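Local structure of agarase (Pseudoalteromonas fuliginea, 6XJ9) at residues 642-654 with 695-709. The protein probably hydrolyses agarose or its oligosaccharides as a family 50 glycoside hydrolase from a marine bacterium. Sequence-based numbering, arbitrary orientation.
Sequences FNAYKEGLRDDKW and MYTDYMNSVIDNPYF
Tyr699 and Ser702, on helix 689-704, bind the backbone of the loop that leaves strand 640-643, in what is probably the (beta/alpha)8 barrel expected of a GH50 agarase. Tyr699 OH donates to Ala644 O over 2.8 Å, in the carbonyl plane and on a lone pair, while Lys646 O lies at the ring edge, 3.3 Å from Tyr699 CE2. The Tyr699 ring reaches these carbonyls because CG stands anti to the backbone N (chi1 -174°). A leucine in its place would probably leave Ala644 O without this donor and the loop freer to shift. One turn on, Ser702 OG accepts from Leu649 N (2.9 Å, N-H...O 173°) and donates to Tyr699 O, so the hydroxyl links the loop N-H to a helix carbonyl.

Leu649 spreads its methyls between two rings: CD2 packs on the Tyr699 hydroxyl, and CD1 sits over the Phe709 face, 3.6 Å from its centroid. The edge of Phe709 meets the six-membered ring of Trp654 in a T-shaped pair, planes at 89°. Ile666 of strand 664-666 touches Leu649, Tyr699 and Phe709. At the outer end, Met695 CE lies 3.6 Å from Glu647 CG, whose carboxylate pairs with Lys199, and one water donates to both Glu647 O and Met695 O.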
loop_
_atom_site.group_PDB
_atom_site.type_symbol
_atom_site.label_atom_id
_atom_site.label_comp_id
_atom_site.label_asym_id
_atom_site.label_seq_id
_atom_site.Cartn_x
_atom_site.Cartn_y
_atom_site.Cartn_z
ATOM N N PHE A 642 8.864 22.537 17.492
ATOM C CA PHE A 642 7.611 22.987 16.901
ATOM C C PHE A 642 6.733 21.769 16.616
ATOM O O PHE A 642 7.254 20.711 16.287
ATOM C CB PHE A 642 7.853 23.655 15.544
ATOM C CG PHE A 642 8.787 24.840 15.560
ATOM C CD1 PHE A 642 10.158 24.660 15.431
ATOM C CD2 PHE A 642 8.294 26.136 15.695
ATOM C CE1 PHE A 642 11.014 25.752 15.421
ATOM C CE2 PHE A 642 9.149 27.229 15.684
ATOM C CZ PHE A 642 10.508 27.031 15.560
ATOM N N ASN A 643 5.401 21.935 16.701
ATOM C CA ASN A 643 4.489 20.930 16.169
ATOM C C ASN A 643 3.958 21.439 14.826
ATOM O O ASN A 643 3.681 22.625 14.687
ATOM C CB ASN A 643 3.363 20.595 17.154
ATOM C CG ASN A 643 3.854 20.052 18.479
ATOM O OD1 ASN A 643 4.928 19.458 18.550
ATOM N ND2 ASN A 643 3.078 20.250 19.534
ATOM N N ALA A 644 3.863 20.566 13.815
ATOM C CA ALA A 644 3.416 21.033 12.505
ATOM C C ALA A 644 2.621 19.945 11.791
ATOM O O ALA A 644 3.187 19.103 11.097
ATOM C CB ALA A 644 4.583 21.526 11.676
ATOM N N TYR A 645 1.295 19.972 11.982
ATOM C CA TYR A 645 0.389 19.074 11.284
ATOM C C TYR A 645 0.078 19.668 9.915
ATOM O O TYR A 645 -0.978 20.264 9.736
ATOM C CB TYR A 645 -0.909 18.878 12.079
ATOM C CG TYR A 645 -0.732 18.117 13.368
ATOM C CD1 TYR A 645 -0.499 18.778 14.563
ATOM C CD2 TYR A 645 -0.811 16.730 13.394
ATOM C CE1 TYR A 645 -0.322 18.072 15.745
ATOM C CE2 TYR A 645 -0.654 16.015 14.575
ATOM C CZ TYR A 645 -0.410 16.692 15.755
ATOM O OH TYR A 645 -0.278 15.994 16.929
ATOM N N LYS A 646 1.014 19.493 8.973
ATOM C CA LYS A 646 0.815 19.831 7.572
ATOM C C LYS A 646 1.281 18.642 6.739
ATOM O O LYS A 646 1.671 17.617 7.296
ATOM C CB LYS A 646 1.570 21.106 7.163
ATOM C CG LYS A 646 1.230 22.359 7.968
ATOM C CD LYS A 646 -0.235 22.765 7.885
ATOM C CE LYS A 646 -0.540 24.052 8.624
ATOM N NZ LYS A 646 -0.460 23.849 10.085
ATOM N N GLU A 647 1.243 18.797 5.409
ATOM C CA GLU A 647 1.661 17.705 4.549
ATOM C C GLU A 647 3.184 17.607 4.502
ATOM O O GLU A 647 3.721 16.624 4.002
ATOM C CB GLU A 647 1.042 17.836 3.160
ATOM C CG GLU A 647 -0.402 17.378 3.144
ATOM C CD GLU A 647 -1.080 17.399 1.784
ATOM O OE1 GLU A 647 -0.376 17.307 0.753
ATOM O OE2 GLU A 647 -2.318 17.507 1.762
ATOM N N GLY A 648 3.868 18.630 5.033
ATOM C CA GLY A 648 5.319 18.682 4.967
ATOM C C GLY A 648 5.852 19.982 5.558
ATOM O O GLY A 648 5.070 20.854 5.932
ATOM N N LEU A 649 7.188 20.088 5.637
ATOM C CA LEU A 649 7.850 21.324 6.031
ATOM C C LEU A 649 8.210 22.112 4.774
ATOM O O LEU A 649 9.206 21.807 4.122
ATOM C CB LEU A 649 9.111 21.010 6.846
ATOM C CG LEU A 649 8.910 20.192 8.124
ATOM C CD1 LEU A 649 10.181 20.206 8.961
ATOM C CD2 LEU A 649 7.725 20.719 8.926
ATOM N N ARG A 650 7.381 23.115 4.447
ATOM C CA ARG A 650 7.602 23.948 3.273
ATOM C C ARG A 650 8.738 24.925 3.559
ATOM O O ARG A 650 8.837 25.504 4.648
ATOM C CB ARG A 650 6.361 24.783 2.927
ATOM C CG ARG A 650 5.109 23.992 2.577
ATOM C CD ARG A 650 3.940 24.942 2.331
ATOM N NE ARG A 650 4.233 26.004 1.366
ATOM C CZ ARG A 650 4.219 25.857 0.040
ATOM N NH1 ARG A 650 3.924 24.684 -0.500
ATOM N NH2 ARG A 650 4.482 26.895 -0.743
ATOM N N ASP A 651 9.584 25.126 2.551
ATOM C CA ASP A 651 10.710 26.031 2.692
ATOM C C ASP A 651 10.208 27.419 3.083
ATOM O O ASP A 651 10.810 28.063 3.936
ATOM C CB ASP A 651 11.615 25.988 1.450
ATOM C CG ASP A 651 12.321 24.650 1.269
ATOM O OD1 ASP A 651 12.676 24.010 2.292
ATOM O OD2 ASP A 651 12.487 24.231 0.116
ATOM N N ASP A 652 9.091 27.869 2.481
ATOM C CA ASP A 652 8.636 29.232 2.712
ATOM C C ASP A 652 8.202 29.429 4.165
ATOM O O ASP A 652 8.411 30.506 4.728
ATOM C CB ASP A 652 7.645 29.736 1.656
ATOM C CG ASP A 652 6.329 28.979 1.564
ATOM O OD1 ASP A 652 6.087 28.063 2.393
ATOM O OD2 ASP A 652 5.562 29.294 0.642
ATOM N N LYS A 653 7.675 28.366 4.782
ATOM C CA LYS A 653 7.178 28.431 6.151
ATOM C C LYS A 653 8.327 28.475 7.168
ATOM O O LYS A 653 8.168 29.057 8.240
ATOM C CB LYS A 653 6.223 27.260 6.416
ATOM C CG LYS A 653 5.604 27.178 7.812
ATOM C CD LYS A 653 4.716 28.353 8.208
ATOM C CE LYS A 653 3.615 27.968 9.181
ATOM N NZ LYS A 653 3.174 29.106 10.023
ATOM N N TRP A 654 9.477 27.879 6.831
ATOM C CA TRP A 654 10.511 27.597 7.820
ATOM C C TRP A 654 11.817 28.349 7.570
ATOM O O TRP A 654 12.791 28.134 8.298
ATOM C CB TRP A 654 10.732 26.082 7.945
ATOM C CG TRP A 654 9.469 25.415 8.392
ATOM C CD1 TRP A 654 8.559 24.758 7.613
ATOM C CD2 TRP A 654 8.940 25.401 9.729
ATOM N NE1 TRP A 654 7.513 24.310 8.373
ATOM C CE2 TRP A 654 7.723 24.686 9.679
ATOM C CE3 TRP A 654 9.385 25.899 10.963
ATOM C CZ2 TRP A 654 6.945 24.469 10.816
ATOM C CZ3 TRP A 654 8.619 25.678 12.088
ATOM C CH2 TRP A 654 7.416 24.968 12.009
ATOM N N MET A 695 2.499 9.776 2.151
ATOM C CA MET A 695 2.485 11.165 2.573
ATOM C C MET A 695 3.404 11.316 3.785
ATOM O O MET A 695 4.084 12.326 3.933
ATOM C CB MET A 695 1.060 11.611 2.899
ATOM C CG MET A 695 0.236 11.890 1.634
ATOM S SD MET A 695 -1.481 12.326 2.068
ATOM C CE MET A 695 -1.199 13.893 2.887
ATOM N N TYR A 696 3.407 10.295 4.641
ATOM C CA TYR A 696 4.392 10.165 5.702
ATOM C C TYR A 696 5.801 10.328 5.134
ATOM O O TYR A 696 6.597 11.111 5.650
ATOM C CB TYR A 696 4.287 8.770 6.321
ATOM C CG TYR A 696 5.347 8.472 7.348
ATOM C CD1 TYR A 696 5.197 8.915 8.651
ATOM C CD2 TYR A 696 6.489 7.745 7.029
ATOM C CE1 TYR A 696 6.148 8.647 9.622
ATOM C CE2 TYR A 696 7.446 7.461 7.998
ATOM C CZ TYR A 696 7.278 7.925 9.293
ATOM O OH TYR A 696 8.209 7.687 10.267
ATOM N N THR A 697 6.108 9.557 4.086
ATOM C CA THR A 697 7.429 9.537 3.461
ATOM C C THR A 697 7.816 10.933 2.962
ATOM O O THR A 697 8.936 11.386 3.194
ATOM C CB THR A 697 7.466 8.492 2.334
ATOM O OG1 THR A 697 7.401 7.230 2.994
ATOM C CG2 THR A 697 8.714 8.536 1.471
ATOM N N ASP A 698 6.891 11.603 2.266
ATOM C CA ASP A 698 7.110 12.953 1.764
ATOM C C ASP A 698 7.416 13.905 2.916
ATOM O O ASP A 698 8.299 14.751 2.787
ATOM C CB ASP A 698 5.893 13.491 1.004
ATOM C CG ASP A 698 5.755 12.934 -0.407
ATOM O OD1 ASP A 698 6.734 12.329 -0.898
ATOM O OD2 ASP A 698 4.673 13.134 -1.016
ATOM N N TYR A 699 6.654 13.781 4.011
ATOM C CA TYR A 699 6.776 14.688 5.145
ATOM C C TYR A 699 8.163 14.522 5.753
ATOM O O TYR A 699 8.851 15.499 6.028
ATOM C CB TYR A 699 5.739 14.381 6.236
ATOM C CG TYR A 699 5.725 15.380 7.370
ATOM C CD1 TYR A 699 6.728 15.392 8.329
ATOM C CD2 TYR A 699 4.711 16.316 7.492
ATOM C CE1 TYR A 699 6.725 16.302 9.372
ATOM C CE2 TYR A 699 4.689 17.235 8.531
ATOM C CZ TYR A 699 5.697 17.227 9.478
ATOM O OH TYR A 699 5.695 18.136 10.496
ATOM N N MET A 700 8.552 13.263 5.950
ATOM C CA MET A 700 9.822 12.932 6.578
ATOM C C MET A 700 10.990 13.316 5.670
ATOM O O MET A 700 12.050 13.722 6.164
ATOM C CB MET A 700 9.884 11.443 6.947
ATOM C CG MET A 700 9.118 11.108 8.245
ATOM S SD MET A 700 9.583 12.162 9.681
ATOM C CE MET A 700 11.349 11.856 9.742
ATOM N N ASN A 701 10.778 13.240 4.350
ATOM C CA ASN A 701 11.797 13.683 3.412
ATOM C C ASN A 701 12.042 15.181 3.565
ATOM O O ASN A 701 13.182 15.635 3.443
ATOM C CB ASN A 701 11.488 13.281 1.967
ATOM C CG ASN A 701 11.824 11.833 1.684
ATOM O OD1 ASN A 701 12.714 11.270 2.317
ATOM N ND2 ASN A 701 11.145 11.231 0.722
ATOM N N SER A 702 10.970 15.938 3.822
ATOM C CA SER A 702 11.101 17.380 3.944
ATOM C C SER A 702 11.803 17.746 5.251
ATOM O O SER A 702 12.470 18.769 5.309
ATOM C CB SER A 702 9.785 18.099 3.778
ATOM O OG SER A 702 8.947 17.926 4.910
ATOM N N VAL A 703 11.649 16.906 6.280
ATOM C CA VAL A 703 12.372 17.056 7.537
ATOM C C VAL A 703 13.860 16.779 7.295
ATOM O O VAL A 703 14.720 17.577 7.675
ATOM C CB VAL A 703 11.818 16.111 8.620
ATOM C CG1 VAL A 703 12.644 16.192 9.903
ATOM C CG2 VAL A 703 10.338 16.354 8.899
ATOM N N ILE A 704 14.146 15.648 6.644
ATOM C CA ILE A 704 15.507 15.197 6.384
ATOM C C ILE A 704 16.236 16.182 5.467
ATOM O O ILE A 704 17.448 16.373 5.610
ATOM C CB ILE A 704 15.500 13.763 5.803
ATOM C CG1 ILE A 704 15.047 12.723 6.832
ATOM C CG2 ILE A 704 16.842 13.388 5.186
ATOM C CD1 ILE A 704 15.440 13.025 8.259
ATOM N N ASP A 705 15.495 16.818 4.545
ATOM C CA ASP A 705 16.104 17.686 3.545
ATOM C C ASP A 705 16.248 19.111 4.082
ATOM O O ASP A 705 16.785 19.979 3.397
ATOM C CB ASP A 705 15.340 17.653 2.217
ATOM C CG ASP A 705 15.349 16.296 1.526
ATOM O OD1 ASP A 705 16.194 15.430 1.885
ATOM O OD2 ASP A 705 14.503 16.098 0.653
ATOM N N ASN A 706 15.752 19.361 5.302
ATOM C CA ASN A 706 15.791 20.716 5.816
ATOM C C ASN A 706 17.052 20.910 6.656
ATOM O O ASN A 706 17.287 20.171 7.603
ATOM C CB ASN A 706 14.515 21.099 6.561
ATOM C CG ASN A 706 14.555 22.540 7.013
ATOM O OD1 ASN A 706 15.444 22.934 7.773
ATOM N ND2 ASN A 706 13.582 23.322 6.569
ATOM N N PRO A 707 17.894 21.925 6.362
ATOM C CA PRO A 707 19.198 22.035 7.016
ATOM C C PRO A 707 19.156 22.425 8.496
ATOM O O PRO A 707 20.175 22.292 9.178
ATOM C CB PRO A 707 19.940 23.070 6.154
ATOM C CG PRO A 707 18.824 23.950 5.635
ATOM C CD PRO A 707 17.663 23.002 5.381
ATOM N N TYR A 708 17.984 22.856 8.987
ATOM C CA TYR A 708 17.829 23.210 10.394
ATOM C C TYR A 708 17.244 22.056 11.207
ATOM O O TYR A 708 17.615 21.862 12.365
ATOM C CB TYR A 708 17.054 24.520 10.557
ATOM C CG TYR A 708 17.813 25.676 9.970
ATOM C CD1 TYR A 708 18.850 26.268 10.670
ATOM C CD2 TYR A 708 17.561 26.106 8.676
ATOM C CE1 TYR A 708 19.588 27.306 10.123
ATOM C CE2 TYR A 708 18.277 27.154 8.118
ATOM C CZ TYR A 708 19.300 27.743 8.840
ATOM O OH TYR A 708 20.024 28.749 8.282
ATOM N N PHE A 709 16.357 21.269 10.599
ATOM C CA PHE A 709 15.675 20.234 11.364
ATOM C C PHE A 709 16.547 18.996 11.521
ATOM O O PHE A 709 17.224 18.600 10.578
ATOM C CB PHE A 709 14.320 19.907 10.742
ATOM C CG PHE A 709 13.245 20.880 11.140
ATOM C CD1 PHE A 709 13.010 22.026 10.387
ATOM C CD2 PHE A 709 12.474 20.660 12.268
ATOM C CE1 PHE A 709 11.999 22.906 10.734
ATOM C CE2 PHE A 709 11.486 21.564 12.628
ATOM C CZ PHE A 709 11.245 22.688 11.866
HETATM O O HOH W 1 2.708 14.494 2.962
HETATM O O HOH W 2 11.812 22.844 4.419
HETATM O O HOH W 3 14.151 26.324 7.214
#